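Local coordinates for protein Niban 2 (Homo sapiens, PDB 7CTP) that may help suppress apoptosis and promote melanoma cell invasion, and carries a PH domain joined to a large, mainly helical body, at residues V444-T449 with E473-K478; N136-T141 with E247-L252; Q339-S344 with D414-R419; L186-R191 with S403-M408. All blocks are in the same frame, centred on the assembly; numbering follows the deposited sequence.

Interaction 1: residues V444-T449 with E473-K478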
loop_
_atom_site.group_PDB
_atom_site.type_symbol
_atom_site.label_atom_id
_atom_site.label_comp_id
_atom_site.label_asym_id
_atom_site.label_seq_id
_atom_site.Cartn_x
_atom_site.Cartn_y
_atom_site.Cartn_z
ATOM N N VAL A 444 -19.900 8.705 -5.498
ATOM C CA VAL A 444 -21.152 8.621 -4.751
ATOM C C VAL A 444 -21.286 9.794 -3.787
ATOM O O VAL A 444 -22.389 10.309 -3.581
ATOM C CB VAL A 444 -21.281 7.265 -4.033
ATOM C CG1 VAL A 444 -21.297 6.135 -5.061
ATOM C CG2 VAL A 444 -20.180 7.085 -3.015
ATOM N N TYR A 445 -20.175 10.253 -3.197
ATOM C CA TYR A 445 -20.251 11.434 -2.335
ATOM C C TYR A 445 -20.688 12.655 -3.135
ATOM O O TYR A 445 -21.558 13.423 -2.703
ATOM C CB TYR A 445 -18.904 11.702 -1.663
ATOM C CG TYR A 445 -18.911 12.968 -0.823
ATOM C CD1 TYR A 445 -19.604 13.020 0.382
ATOM C CD2 TYR A 445 -18.241 14.109 -1.243
ATOM C CE1 TYR A 445 -19.624 14.168 1.148
ATOM C CE2 TYR A 445 -18.256 15.267 -0.481
ATOM C CZ TYR A 445 -18.948 15.287 0.712
ATOM O OH TYR A 445 -18.969 16.436 1.484
ATOM N N THR A 446 -20.075 12.853 -4.304
ATOM C CA THR A 446 -20.458 13.961 -5.172
ATOM C C THR A 446 -21.921 13.851 -5.585
ATOM O O THR A 446 -22.666 14.840 -5.546
ATOM C CB THR A 446 -19.559 13.994 -6.405
ATOM O OG1 THR A 446 -18.190 14.137 -5.998
ATOM C CG2 THR A 446 -19.941 15.160 -7.304
ATOM N N PHE A 447 -22.350 12.648 -5.982
ATOM C CA PHE A 447 -23.740 12.454 -6.385
ATOM C C PHE A 447 -24.695 12.832 -5.262
ATOM O O PHE A 447 -25.687 13.533 -5.488
ATOM C CB PHE A 447 -23.995 11.008 -6.817
ATOM C CG PHE A 447 -25.396 10.778 -7.329
ATOM C CD1 PHE A 447 -25.753 11.186 -8.607
ATOM C CD2 PHE A 447 -26.363 10.190 -6.520
ATOM C CE1 PHE A 447 -27.047 10.997 -9.078
ATOM C CE2 PHE A 447 -27.654 9.996 -6.983
ATOM C CZ PHE A 447 -27.996 10.395 -8.261
ATOM N N GLU A 448 -24.407 12.371 -4.042
ATOM C CA GLU A 448 -25.273 12.680 -2.907
ATOM C C GLU A 448 -25.324 14.182 -2.659
ATOM O O GLU A 448 -26.406 14.768 -2.515
ATOM C CB GLU A 448 -24.792 11.956 -1.649
ATOM C CG GLU A 448 -25.622 12.310 -0.414
ATOM C CD GLU A 448 -25.275 11.485 0.807
ATOM O OE1 GLU A 448 -24.195 10.857 0.827
ATOM O OE2 GLU A 448 -26.089 11.476 1.755
ATOM N N THR A 449 -24.154 14.823 -2.621
ATOM C CA THR A 449 -24.093 16.251 -2.329
ATOM C C THR A 449 -24.818 17.065 -3.392
ATOM O O THR A 449 -25.596 17.974 -3.073
ATOM C CB THR A 449 -22.639 16.694 -2.203
ATOM O OG1 THR A 449 -21.964 15.830 -1.282
ATOM C CG2 THR A 449 -22.564 18.123 -1.684
ATOM N N GLU A 473 -25.593 12.630 -14.914
ATOM C CA GLU A 473 -24.804 12.994 -16.087
ATOM C C GLU A 473 -23.710 13.998 -15.728
ATOM O O GLU A 473 -22.611 13.956 -16.295
ATOM C CB GLU A 473 -25.720 13.542 -17.183
ATOM C CG GLU A 473 -25.202 13.365 -18.607
ATOM C CD GLU A 473 -24.944 11.909 -18.986
ATOM O OE1 GLU A 473 -25.760 11.030 -18.633
ATOM O OE2 GLU A 473 -23.909 11.651 -19.645
ATOM N N ARG A 474 -23.986 14.899 -14.776
ATOM C CA ARG A 474 -22.963 15.842 -14.326
ATOM C C ARG A 474 -21.839 15.130 -13.585
ATOM O O ARG A 474 -20.663 15.483 -13.743
ATOM C CB ARG A 474 -23.573 16.907 -13.419
ATOM C CG ARG A 474 -24.204 18.074 -14.147
ATOM C CD ARG A 474 -24.891 19.013 -13.167
ATOM N NE ARG A 474 -23.943 19.745 -12.329
ATOM C CZ ARG A 474 -24.213 20.171 -11.098
ATOM N NH1 ARG A 474 -25.403 19.936 -10.559
ATOM N NH2 ARG A 474 -23.293 20.831 -10.403
ATOM N N VAL A 475 -22.186 14.158 -12.742
ATOM C CA VAL A 475 -21.169 13.445 -11.974
ATOM C C VAL A 475 -20.326 12.571 -12.896
ATOM O O VAL A 475 -19.111 12.436 -12.710
ATOM C CB VAL A 475 -21.832 12.639 -10.840
ATOM C CG1 VAL A 475 -20.803 11.790 -10.087
ATOM C CG2 VAL A 475 -22.535 13.586 -9.881
ATOM N N LEU A 476 -20.950 11.986 -13.919
ATOM C CA LEU A 476 -20.204 11.175 -14.875
ATOM C C LEU A 476 -19.149 11.997 -15.614
ATOM O O LEU A 476 -18.046 11.502 -15.885
ATOM C CB LEU A 476 -21.165 10.515 -15.865
ATOM C CG LEU A 476 -22.060 9.396 -15.329
ATOM C CD1 LEU A 476 -23.090 8.992 -16.389
ATOM C CD2 LEU A 476 -21.242 8.179 -14.865
ATOM N N LYS A 477 -19.459 13.252 -15.961
ATOM C CA LYS A 477 -18.449 14.071 -16.636
ATOM C C LYS A 477 -17.312 14.431 -15.686
ATOM O O LYS A 477 -16.139 14.409 -16.081
ATOM C CB LYS A 477 -19.075 15.332 -17.248
ATOM C CG LYS A 477 -20.175 15.014 -18.253
ATOM C CD LYS A 477 -20.293 15.978 -19.426
ATOM C CE LYS A 477 -21.450 15.566 -20.352
ATOM N NZ LYS A 477 -22.810 15.839 -19.781
ATOM N N LYS A 478 -17.633 14.732 -14.423
ATOM C CA LYS A 478 -16.572 14.945 -13.439
ATOM C C LYS A 478 -15.763 13.669 -13.239
ATOM O O LYS A 478 -14.531 13.719 -13.123
ATOM C CB LYS A 478 -17.157 15.422 -12.108
ATOM C CG LYS A 478 -17.915 16.757 -12.192
ATOM C CD LYS A 478 -18.609 17.073 -10.872
ATOM C CE LYS A 478 -19.482 18.325 -10.981
ATOM N NZ LYS A 478 -18.671 19.559 -11.172
#

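Interaction 2: residues N136-T141 with E247-L252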
loop_
_atom_site.group_PDB
_atom_site.type_symbol
_atom_site.label_atom_id
_atom_site.label_comp_id
_atom_site.label_asym_id
_atom_site.label_seq_id
_atom_site.Cartn_x
_atom_site.Cartn_y
_atom_site.Cartn_z
ATOM N N ASN A 136 9.822 -24.473 0.888
ATOM C CA ASN A 136 11.253 -24.187 0.846
ATOM C C ASN A 136 11.647 -23.096 1.833
ATOM O O ASN A 136 12.655 -22.412 1.646
ATOM C CB ASN A 136 11.679 -23.822 -0.576
ATOM C CG ASN A 136 11.556 -25.001 -1.522
ATOM O OD1 ASN A 136 12.383 -25.917 -1.503
ATOM N ND2 ASN A 136 10.509 -24.996 -2.336
ATOM N N SER A 137 10.857 -22.933 2.893
ATOM C CA SER A 137 11.199 -21.950 3.914
ATOM C C SER A 137 12.427 -22.373 4.706
ATOM O O SER A 137 13.093 -21.526 5.301
ATOM C CB SER A 137 10.014 -21.718 4.846
ATOM O OG SER A 137 9.554 -22.931 5.410
ATOM N N LEU A 138 12.739 -23.669 4.726
ATOM C CA LEU A 138 13.980 -24.153 5.288
ATOM C C LEU A 138 14.760 -24.887 4.203
ATOM O O LEU A 138 14.153 -25.506 3.321
ATOM C CB LEU A 138 13.712 -25.074 6.488
ATOM C CG LEU A 138 12.955 -24.365 7.620
ATOM C CD1 LEU A 138 12.379 -25.352 8.634
ATOM C CD2 LEU A 138 13.862 -23.330 8.314
ATOM N N PRO A 139 16.086 -24.807 4.206
ATOM C CA PRO A 139 16.856 -25.262 3.044
ATOM C C PRO A 139 16.984 -26.775 2.989
ATOM O O PRO A 139 16.829 -27.482 3.987
ATOM C CB PRO A 139 18.227 -24.615 3.261
ATOM C CG PRO A 139 18.351 -24.584 4.743
ATOM C CD PRO A 139 16.966 -24.259 5.258
ATOM N N GLY A 140 17.283 -27.257 1.782
ATOM C CA GLY A 140 17.624 -28.649 1.560
ATOM C C GLY A 140 16.460 -29.611 1.545
ATOM O O GLY A 140 16.680 -30.828 1.592
ATOM N N THR A 141 15.229 -29.101 1.463
ATOM C CA THR A 141 14.050 -29.945 1.623
ATOM C C THR A 141 13.974 -31.025 0.557
ATOM O O THR A 141 13.649 -32.181 0.853
ATOM C CB THR A 141 12.790 -29.094 1.575
ATOM O OG1 THR A 141 12.986 -27.919 2.374
ATOM C CG2 THR A 141 11.637 -29.888 2.111
ATOM N N GLU A 247 20.027 -15.005 8.708
ATOM C CA GLU A 247 21.006 -15.540 9.648
ATOM C C GLU A 247 20.310 -16.213 10.831
ATOM O O GLU A 247 20.815 -17.202 11.366
ATOM C CB GLU A 247 21.977 -14.446 10.101
ATOM C CG GLU A 247 21.368 -13.430 11.010
ATOM C CD GLU A 247 22.264 -12.223 11.305
ATOM O OE1 GLU A 247 23.215 -12.374 12.107
ATOM O OE2 GLU A 247 21.990 -11.117 10.777
ATOM N N LEU A 248 19.133 -15.716 11.239
ATOM C CA LEU A 248 18.405 -16.392 12.311
ATOM C C LEU A 248 17.946 -17.771 11.862
ATOM O O LEU A 248 18.021 -18.739 12.628
ATOM C CB LEU A 248 17.216 -15.549 12.779
ATOM C CG LEU A 248 16.524 -15.976 14.072
ATOM C CD1 LEU A 248 17.456 -15.804 15.269
ATOM C CD2 LEU A 248 15.224 -15.199 14.275
ATOM N N LYS A 249 17.469 -17.875 10.622
ATOM C CA LYS A 249 17.095 -19.168 10.061
ATOM C C LYS A 249 18.306 -20.084 9.927
ATOM O O LYS A 249 18.223 -21.283 10.221
ATOM C CB LYS A 249 16.424 -18.949 8.705
ATOM C CG LYS A 249 15.665 -20.143 8.156
ATOM C CD LYS A 249 14.976 -19.762 6.849
ATOM C CE LYS A 249 13.672 -19.009 7.079
ATOM N NZ LYS A 249 12.926 -18.773 5.797
ATOM N N ALA A 250 19.440 -19.532 9.484
ATOM C CA ALA A 250 20.657 -20.330 9.349
ATOM C C ALA A 250 21.109 -20.880 10.695
ATOM O O ALA A 250 21.664 -21.985 10.769
ATOM C CB ALA A 250 21.767 -19.499 8.703
ATOM N N GLU A 251 20.876 -20.132 11.772
ATOM C CA GLU A 251 21.340 -20.554 13.088
ATOM C C GLU A 251 20.365 -21.527 13.745
ATOM O O GLU A 251 20.776 -22.555 14.295
ATOM C CB GLU A 251 21.551 -19.329 13.978
ATOM C CG GLU A 251 22.056 -19.658 15.377
ATOM C CD GLU A 251 22.737 -18.477 16.030
ATOM O OE1 GLU A 251 22.225 -17.347 15.881
ATOM O OE2 GLU A 251 23.779 -18.676 16.691
ATOM N N LEU A 252 19.069 -21.221 13.692
ATOM C CA LEU A 252 18.079 -22.019 14.405
ATOM C C LEU A 252 17.573 -23.211 13.605
ATOM O O LEU A 252 17.174 -24.221 14.202
ATOM C CB LEU A 252 16.889 -21.142 14.795
ATOM C CG LEU A 252 17.195 -20.095 15.864
ATOM C CD1 LEU A 252 15.918 -19.387 16.275
ATOM C CD2 LEU A 252 17.855 -20.734 17.080
#

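Interaction 3: residues Q339-S344 with D414-R419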
loop_
_atom_site.group_PDB
_atom_site.type_symbol
_atom_site.label_atom_id
_atom_site.label_comp_id
_atom_site.label_asym_id
_atom_site.label_seq_id
_atom_site.Cartn_x
_atom_site.Cartn_y
_atom_site.Cartn_z
ATOM N N GLN A 339 14.403 3.656 -22.435
ATOM C CA GLN A 339 13.513 4.192 -23.463
ATOM C C GLN A 339 12.888 3.126 -24.359
ATOM O O GLN A 339 11.680 3.232 -24.633
ATOM C CB GLN A 339 14.279 5.228 -24.300
ATOM C CG GLN A 339 13.402 6.108 -25.174
ATOM C CD GLN A 339 12.894 5.400 -26.417
ATOM O OE1 GLN A 339 13.651 4.716 -27.116
ATOM N NE2 GLN A 339 11.597 5.543 -26.687
ATOM N N PRO A 340 13.606 2.095 -24.828
ATOM C CA PRO A 340 12.968 1.120 -25.729
ATOM C C PRO A 340 11.827 0.360 -25.099
ATOM O O PRO A 340 10.968 -0.154 -25.825
ATOM C CB PRO A 340 14.115 0.170 -26.088
ATOM C CG PRO A 340 15.342 0.963 -25.908
ATOM C CD PRO A 340 15.060 1.857 -24.737
ATOM N N TYR A 341 11.790 0.262 -23.776
ATOM C CA TYR A 341 10.855 -0.623 -23.102
ATOM C C TYR A 341 9.711 0.110 -22.421
ATOM O O TYR A 341 8.756 -0.541 -21.984
ATOM C CB TYR A 341 11.608 -1.488 -22.086
ATOM C CG TYR A 341 12.787 -2.192 -22.711
ATOM C CD1 TYR A 341 12.603 -3.333 -23.486
ATOM C CD2 TYR A 341 14.077 -1.700 -22.558
ATOM C CE1 TYR A 341 13.674 -3.975 -24.073
ATOM C CE2 TYR A 341 15.159 -2.336 -23.143
ATOM C CZ TYR A 341 14.949 -3.475 -23.901
ATOM O OH TYR A 341 16.012 -4.127 -24.489
ATOM N N ILE A 342 9.770 1.439 -22.347
ATOM C CA ILE A 342 8.696 2.206 -21.707
ATOM C C ILE A 342 7.342 1.962 -22.361
ATOM O O ILE A 342 6.346 1.792 -21.637
ATOM C CB ILE A 342 9.066 3.687 -21.649
ATOM C CG1 ILE A 342 10.329 3.885 -20.812
ATOM C CG2 ILE A 342 7.926 4.502 -21.065
ATOM C CD1 ILE A 342 10.315 3.084 -19.535
ATOM N N PRO A 343 7.211 1.939 -23.701
ATOM C CA PRO A 343 5.878 1.702 -24.283
ATOM C C PRO A 343 5.262 0.378 -23.869
ATOM O O PRO A 343 4.074 0.331 -23.532
ATOM C CB PRO A 343 6.148 1.770 -25.792
ATOM C CG PRO A 343 7.336 2.648 -25.907
ATOM C CD PRO A 343 8.197 2.269 -24.752
ATOM N N SER A 344 6.046 -0.701 -23.868
ATOM C CA SER A 344 5.504 -2.011 -23.521
ATOM C C SER A 344 5.069 -2.064 -22.061
ATOM O O SER A 344 4.014 -2.624 -21.740
ATOM C CB SER A 344 6.525 -3.104 -23.809
ATOM O OG SER A 344 5.967 -4.371 -23.510
ATOM N N ASP A 414 6.810 -6.642 -16.695
ATOM C CA ASP A 414 8.225 -6.976 -16.735
ATOM C C ASP A 414 9.027 -5.890 -16.034
ATOM O O ASP A 414 8.628 -4.724 -15.994
ATOM C CB ASP A 414 8.724 -7.105 -18.175
ATOM C CG ASP A 414 8.478 -8.478 -18.772
ATOM O OD1 ASP A 414 7.820 -9.322 -18.129
ATOM O OD2 ASP A 414 8.959 -8.708 -19.902
ATOM N N GLY A 415 10.156 -6.284 -15.459
ATOM C CA GLY A 415 11.147 -5.328 -15.021
ATOM C C GLY A 415 12.036 -4.944 -16.186
ATOM O O GLY A 415 11.803 -5.313 -17.339
ATOM N N LEU A 416 13.083 -4.185 -15.873
ATOM C CA LEU A 416 14.000 -3.734 -16.907
ATOM C C LEU A 416 15.150 -4.713 -17.141
ATOM O O LEU A 416 16.143 -4.355 -17.786
ATOM C CB LEU A 416 14.512 -2.336 -16.566
ATOM C CG LEU A 416 13.510 -1.267 -16.996
ATOM C CD1 LEU A 416 13.966 0.099 -16.524
ATOM C CD2 LEU A 416 13.321 -1.275 -18.509
ATOM N N GLN A 417 15.042 -5.930 -16.621
ATOM C CA GLN A 417 15.794 -7.058 -17.147
ATOM C C GLN A 417 14.963 -7.862 -18.145
ATOM O O GLN A 417 15.370 -8.962 -18.539
ATOM C CB GLN A 417 16.303 -7.943 -16.002
ATOM C CG GLN A 417 15.299 -8.212 -14.881
ATOM C CD GLN A 417 15.394 -7.237 -13.711
ATOM O OE1 GLN A 417 16.485 -6.901 -13.247
ATOM N NE2 GLN A 417 14.238 -6.772 -13.235
ATOM N N GLN A 418 13.822 -7.305 -18.580
ATOM C CA GLN A 418 12.890 -7.937 -19.529
ATOM C C GLN A 418 12.383 -9.279 -19.006
ATOM O O GLN A 418 12.286 -10.265 -19.743
ATOM C CB GLN A 418 13.512 -8.084 -20.921
ATOM C CG GLN A 418 13.630 -6.756 -21.670
ATOM C CD GLN A 418 14.746 -5.890 -21.121
ATOM O OE1 GLN A 418 15.921 -6.247 -21.219
ATOM N NE2 GLN A 418 14.384 -4.755 -20.521
ATOM N N ARG A 419 12.053 -9.303 -17.716
ATOM C CA ARG A 419 11.571 -10.485 -17.018
ATOM C C ARG A 419 10.420 -10.067 -16.118
ATOM O O ARG A 419 10.422 -8.951 -15.589
ATOM C CB ARG A 419 12.683 -11.127 -16.170
ATOM C CG ARG A 419 13.819 -11.730 -16.965
ATOM C CD ARG A 419 14.839 -12.381 -16.047
ATOM N NE ARG A 419 15.993 -12.918 -16.765
ATOM C CZ ARG A 419 17.072 -13.433 -16.180
ATOM N NH1 ARG A 419 18.067 -13.900 -16.922
ATOM N NH2 ARG A 419 17.160 -13.481 -14.857
#

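Interaction 4: residues L186-R191 with S403-M408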
loop_
_atom_site.group_PDB
_atom_site.type_symbol
_atom_site.label_atom_id
_atom_site.label_comp_id
_atom_site.label_asym_id
_atom_site.label_seq_id
_atom_site.Cartn_x
_atom_site.Cartn_y
_atom_site.Cartn_z
ATOM N N LEU A 186 -11.931 -10.843 2.979
ATOM C CA LEU A 186 -10.570 -10.826 3.514
ATOM C C LEU A 186 -9.606 -10.150 2.551
ATOM O O LEU A 186 -8.648 -9.499 2.994
ATOM C CB LEU A 186 -10.107 -12.243 3.854
ATOM C CG LEU A 186 -10.892 -12.875 5.013
ATOM C CD1 LEU A 186 -10.468 -14.320 5.221
ATOM C CD2 LEU A 186 -10.719 -12.054 6.281
ATOM N N GLN A 187 -9.835 -10.284 1.234
ATOM C CA GLN A 187 -9.061 -9.506 0.269
ATOM C C GLN A 187 -9.232 -8.016 0.515
ATOM O O GLN A 187 -8.263 -7.252 0.424
ATOM C CB GLN A 187 -9.480 -9.825 -1.170
ATOM C CG GLN A 187 -8.891 -11.079 -1.780
ATOM C CD GLN A 187 -9.483 -11.389 -3.149
ATOM O OE1 GLN A 187 -10.416 -10.725 -3.609
ATOM N NE2 GLN A 187 -8.944 -12.404 -3.800
ATOM N N ASP A 188 -10.466 -7.583 0.803
ATOM C CA ASP A 188 -10.715 -6.178 1.139
ATOM C C ASP A 188 -9.987 -5.774 2.416
ATOM O O ASP A 188 -9.443 -4.666 2.503
ATOM C CB ASP A 188 -12.215 -5.912 1.317
ATOM C CG ASP A 188 -13.006 -5.980 0.016
ATOM O OD1 ASP A 188 -12.405 -6.212 -1.059
ATOM O OD2 ASP A 188 -14.253 -5.796 0.083
ATOM N N CYS A 189 -9.997 -6.651 3.428
ATOM C CA CYS A 189 -9.272 -6.397 4.674
ATOM C C CYS A 189 -7.790 -6.168 4.409
ATOM O O CYS A 189 -7.188 -5.218 4.929
ATOM C CB CYS A 189 -9.437 -7.577 5.634
ATOM S SG CYS A 189 -11.078 -7.728 6.404
ATOM N N ILE A 190 -7.174 -7.065 3.633
ATOM C CA ILE A 190 -5.740 -6.961 3.350
ATOM C C ILE A 190 -5.440 -5.669 2.606
ATOM O O ILE A 190 -4.489 -4.944 2.933
ATOM C CB ILE A 190 -5.264 -8.186 2.551
ATOM C CG1 ILE A 190 -5.342 -9.449 3.412
ATOM C CG2 ILE A 190 -3.862 -7.938 2.014
ATOM C CD1 ILE A 190 -5.220 -10.740 2.595
ATOM N N ARG A 191 -6.238 -5.367 1.577
ATOM C CA ARG A 191 -6.006 -4.155 0.796
ATOM C C ARG A 191 -6.125 -2.919 1.670
ATOM O O ARG A 191 -5.312 -1.987 1.560
ATOM C CB ARG A 191 -7.003 -4.094 -0.364
ATOM C CG ARG A 191 -6.826 -2.927 -1.327
ATOM C CD ARG A 191 -8.009 -2.872 -2.319
ATOM N NE ARG A 191 -8.146 -4.115 -3.083
ATOM C CZ ARG A 191 -9.119 -5.000 -2.907
ATOM N NH1 ARG A 191 -9.144 -6.105 -3.643
ATOM N NH2 ARG A 191 -10.055 -4.795 -1.986
ATOM N N SER A 403 -16.043 -6.795 -9.096
ATOM C CA SER A 403 -15.849 -6.842 -10.545
ATOM C C SER A 403 -14.892 -5.753 -11.017
ATOM O O SER A 403 -14.230 -5.915 -12.049
ATOM C CB SER A 403 -17.192 -6.735 -11.269
ATOM O OG SER A 403 -17.748 -5.435 -11.136
ATOM N N CYS A 404 -14.798 -4.640 -10.276
ATOM C CA CYS A 404 -13.809 -3.614 -10.599
ATOM C C CYS A 404 -12.405 -4.080 -10.236
ATOM O O CYS A 404 -11.477 -3.991 -11.049
ATOM C CB CYS A 404 -14.129 -2.305 -9.870
ATOM S SG CYS A 404 -15.862 -1.790 -9.927
ATOM N N TYR A 405 -12.235 -4.559 -9.002
ATOM C CA TYR A 405 -10.924 -4.988 -8.529
ATOM C C TYR A 405 -10.386 -6.127 -9.391
ATOM O O TYR A 405 -9.184 -6.182 -9.689
ATOM C CB TYR A 405 -11.023 -5.409 -7.060
ATOM C CG TYR A 405 -11.399 -4.301 -6.074
ATOM C CD1 TYR A 405 -10.972 -2.993 -6.262
ATOM C CD2 TYR A 405 -12.170 -4.579 -4.944
ATOM C CE1 TYR A 405 -11.310 -1.972 -5.348
ATOM C CE2 TYR A 405 -12.507 -3.573 -4.023
ATOM C CZ TYR A 405 -12.070 -2.275 -4.241
ATOM O OH TYR A 405 -12.392 -1.276 -3.351
ATOM N N GLU A 406 -11.280 -7.021 -9.832
ATOM C CA GLU A 406 -10.889 -8.183 -10.631
ATOM C C GLU A 406 -10.191 -7.790 -11.929
ATOM O O GLU A 406 -9.406 -8.579 -12.471
ATOM C CB GLU A 406 -12.119 -9.042 -10.943
ATOM C CG GLU A 406 -11.809 -10.408 -11.591
ATOM C CD GLU A 406 -11.765 -10.365 -13.118
ATOM O OE1 GLU A 406 -12.201 -9.356 -13.720
ATOM O OE2 GLU A 406 -11.290 -11.356 -13.717
ATOM N N LYS A 407 -10.459 -6.585 -12.448
ATOM C CA LYS A 407 -9.829 -6.170 -13.702
ATOM C C LYS A 407 -8.312 -6.114 -13.582
ATOM O O LYS A 407 -7.605 -6.248 -14.588
ATOM C CB LYS A 407 -10.373 -4.813 -14.156
ATOM C CG LYS A 407 -11.868 -4.789 -14.437
ATOM C CD LYS A 407 -12.251 -5.766 -15.550
ATOM C CE LYS A 407 -13.690 -5.515 -16.005
ATOM N NZ LYS A 407 -14.250 -6.685 -16.754
ATOM N N MET A 408 -7.785 -5.941 -12.366
ATOM C CA MET A 408 -6.336 -5.839 -12.200
ATOM C C MET A 408 -5.638 -7.186 -12.133
ATOM O O MET A 408 -4.412 -7.224 -12.247
ATOM C CB MET A 408 -5.979 -5.053 -10.933
ATOM C CG MET A 408 -6.391 -3.597 -10.951
ATOM S SD MET A 408 -5.860 -2.700 -12.417
ATOM C CE MET A 408 -4.088 -2.962 -12.398
#

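Interaction 1: residues V444-T449 with E473-K478
F447 and V475 mark the closest backbone approach, their CA atoms 6.2 Å apart, where helix segments 444-449 and 473-478 run roughly antiparallel, at 146° between their directions and 9.7 Å between their axes. No hydrogen bond crosses between the segments; the contact is made by T446, V475, the edge of F447 and the K478 chain. V475 does most of the touching. Its CB points toward the facing helix, and chi1 of 175° turns CG1 anti to the backbone N, which leaves CG2 beside that N to make the contact: V475 CG2 comes within 3.9 Å of F447 CA. The same methyl, V475 CG2, stands 4.2 Å from F447 CD1, at the edge of the ring and near its plane, and not over a face. T446 adds a second methyl contact: T446 CG2 meets V475 CG2 at 4.0 Å, the side chains passing alongside each other and pointing opposite ways. T446 CG2 also lies 4.3 Å from K478 CD, so the aliphatic part of the lysine extends the apolar strip. The threonine hydroxyl is occupied away from this interface, OG1 bonding to the carbonyl of N442 and to the backbone N of L58. One residue therefore presents a methyl to the helix partner and a hydroxyl to its own backbone and a loop. The pair belongs to a helical bundle: helix 342-378 supplies V368 against F447 and F364 against V475, helix 384-391 places L391 on F447, and the loop residue L57 touches both T446 and K478.

Interaction 2: residues N136-T141 with E247-L252
K249 and L138 cross obliquely, the lysine reaching from helix segment 247-252 over to the loop 136-141 with its aliphatic part against the leucine and its ammonium group on a backbone carbonyl. L138 CD2 packs on K249 CG at 3.7 Å and on K249 CD at 4.0 Å, so one methyl of the leucine rests along the inner half of the lysine chain. The chain bends about its CG-CD bond (chi3 -80°), and this turn swings its end round to S137, where K249 NZ donates a hydrogen bond of 2.8 Å to S137 O. The nitrogen lies in the carbonyl plane on a lone pair, with a C=O...N angle of 137°. The loop follows helix 127-134 and precedes strand 157-162, within the sequence range assigned to the PH domain, while the lysine comes from near the end of helix 232-252 in the helical part; the contact thus joins the PH domain to that part. Were K249 shortened to an alanine, S137 O would probably lose this donor and L138 CD2 the methylenes it packs on. The S137 hydroxyl is engaged differently, with the carbonyl of I134. Helix 260-337 borders all three side chains: W267 touches K249, R263 touches L138, and Q264 touches S137.

Interaction 3: residues Q339-S344 with D414-R419
Amide-on-ring stacking between Q418 and Y341 is the main interaction between segments 339-344 and 414-419. The planes of the amide and the phenol ring are only 12° apart, and Q418 NE2 sits 3.4 Å above the Y341 ring plane, over its centre. Q418 NE2 is nearly equidistant from the ring carbons, for example 3.7 Å from Y341 CE2, which confirms the central position. Q418 CD is displaced toward the hydroxyl side, lying 3.7 Å from Y341 CZ. A bend at chi2 (74°) folds the glutamine chain and lays its amide flat on the ring. On the opposite face, P340 CB approaches offset toward the rim, so the tyrosine lies between its own preceding proline and the glutamine.

Apolar contact is smaller and comes from L416, whose CD2 methyl stands 4.0 Å from Y341 CB and 4.1 Å from Y341 CD2, approaching obliquely. L416 also touches F502 of helix 464-511, which ties the buried leucine to the helical body.

No hydrogen bond crosses between the segments. Within 414-419, Q418 N donates to G415 O at 3.1 Å, and G415 N donates to R419 O at 2.7 Å. The first bond closes a type I beta turn from G415 to Q418; with Q418 in the left-handed region and the second bond beside it, this is a type I turn with a G1 beta bulge, which presents L416 and Q418 to Y341.

Interaction 4: residues L186-R191 with S403-M408
R191 sends CG anti to the backbone N (chi1 -176°), and a bend at chi3 turns the guanidinium flat against the Y405 ring. Helix 176-194, which carries the arginine, is the C-terminal helix characteristic of a PH domain, and Y405 belongs to helix 402-405 of the helical part, so the stack spans the boundary between them. The geometry is that of a cation-pi contact: R191 CZ stands over the face of the Y405 ring, 3.9 Å from its centroid, with the two planes 24° apart. The guanidinium is shifted toward the rim, its nearest atom pair being R191 NH2 and Y405 CE2 at 3.4 Å. Q187 O faces its other side, also toward the rim.

Bonds around the arginine fix its orientation. R191 NH2 forms a salt bridge with D188 OD1 at 2.9 Å, one helical turn earlier, and R191 NE bonds to the side-chain oxygen of Q433 in helix 422-455. Q433 also donates through NE2 to Y405 O, linking both partners. A leucine in place of R191 would probably leave D188 without its charged mate and the ring face without a cation. D188 OD1 has a further donor in Q402. This carboxylate oxygen is met by R191 NH2 from 39° above the carboxylate plane, while itself lying in the plane of the guanidinium.

The four contacts are spread across the chain without touching. Interactions 1 and 2 lie on opposite sides of its centre, their centres 55 Å apart, while interaction 4 is the most central, about 13 Å from the chain's centre. Interactions 2 and 4 join parts of the PH domain to the helical region, at sites with centres 33 Å apart, so that domain probably meets it at two separate places. Interaction 1 lies on helices 422-455 and 464-511, with helix 342-378 beside it, while interaction 3 sits at the start of helix 342-378. Along the chain, interaction 4 alternates with interactions 2 and 3, whereas interaction 1 opens after all others have closed.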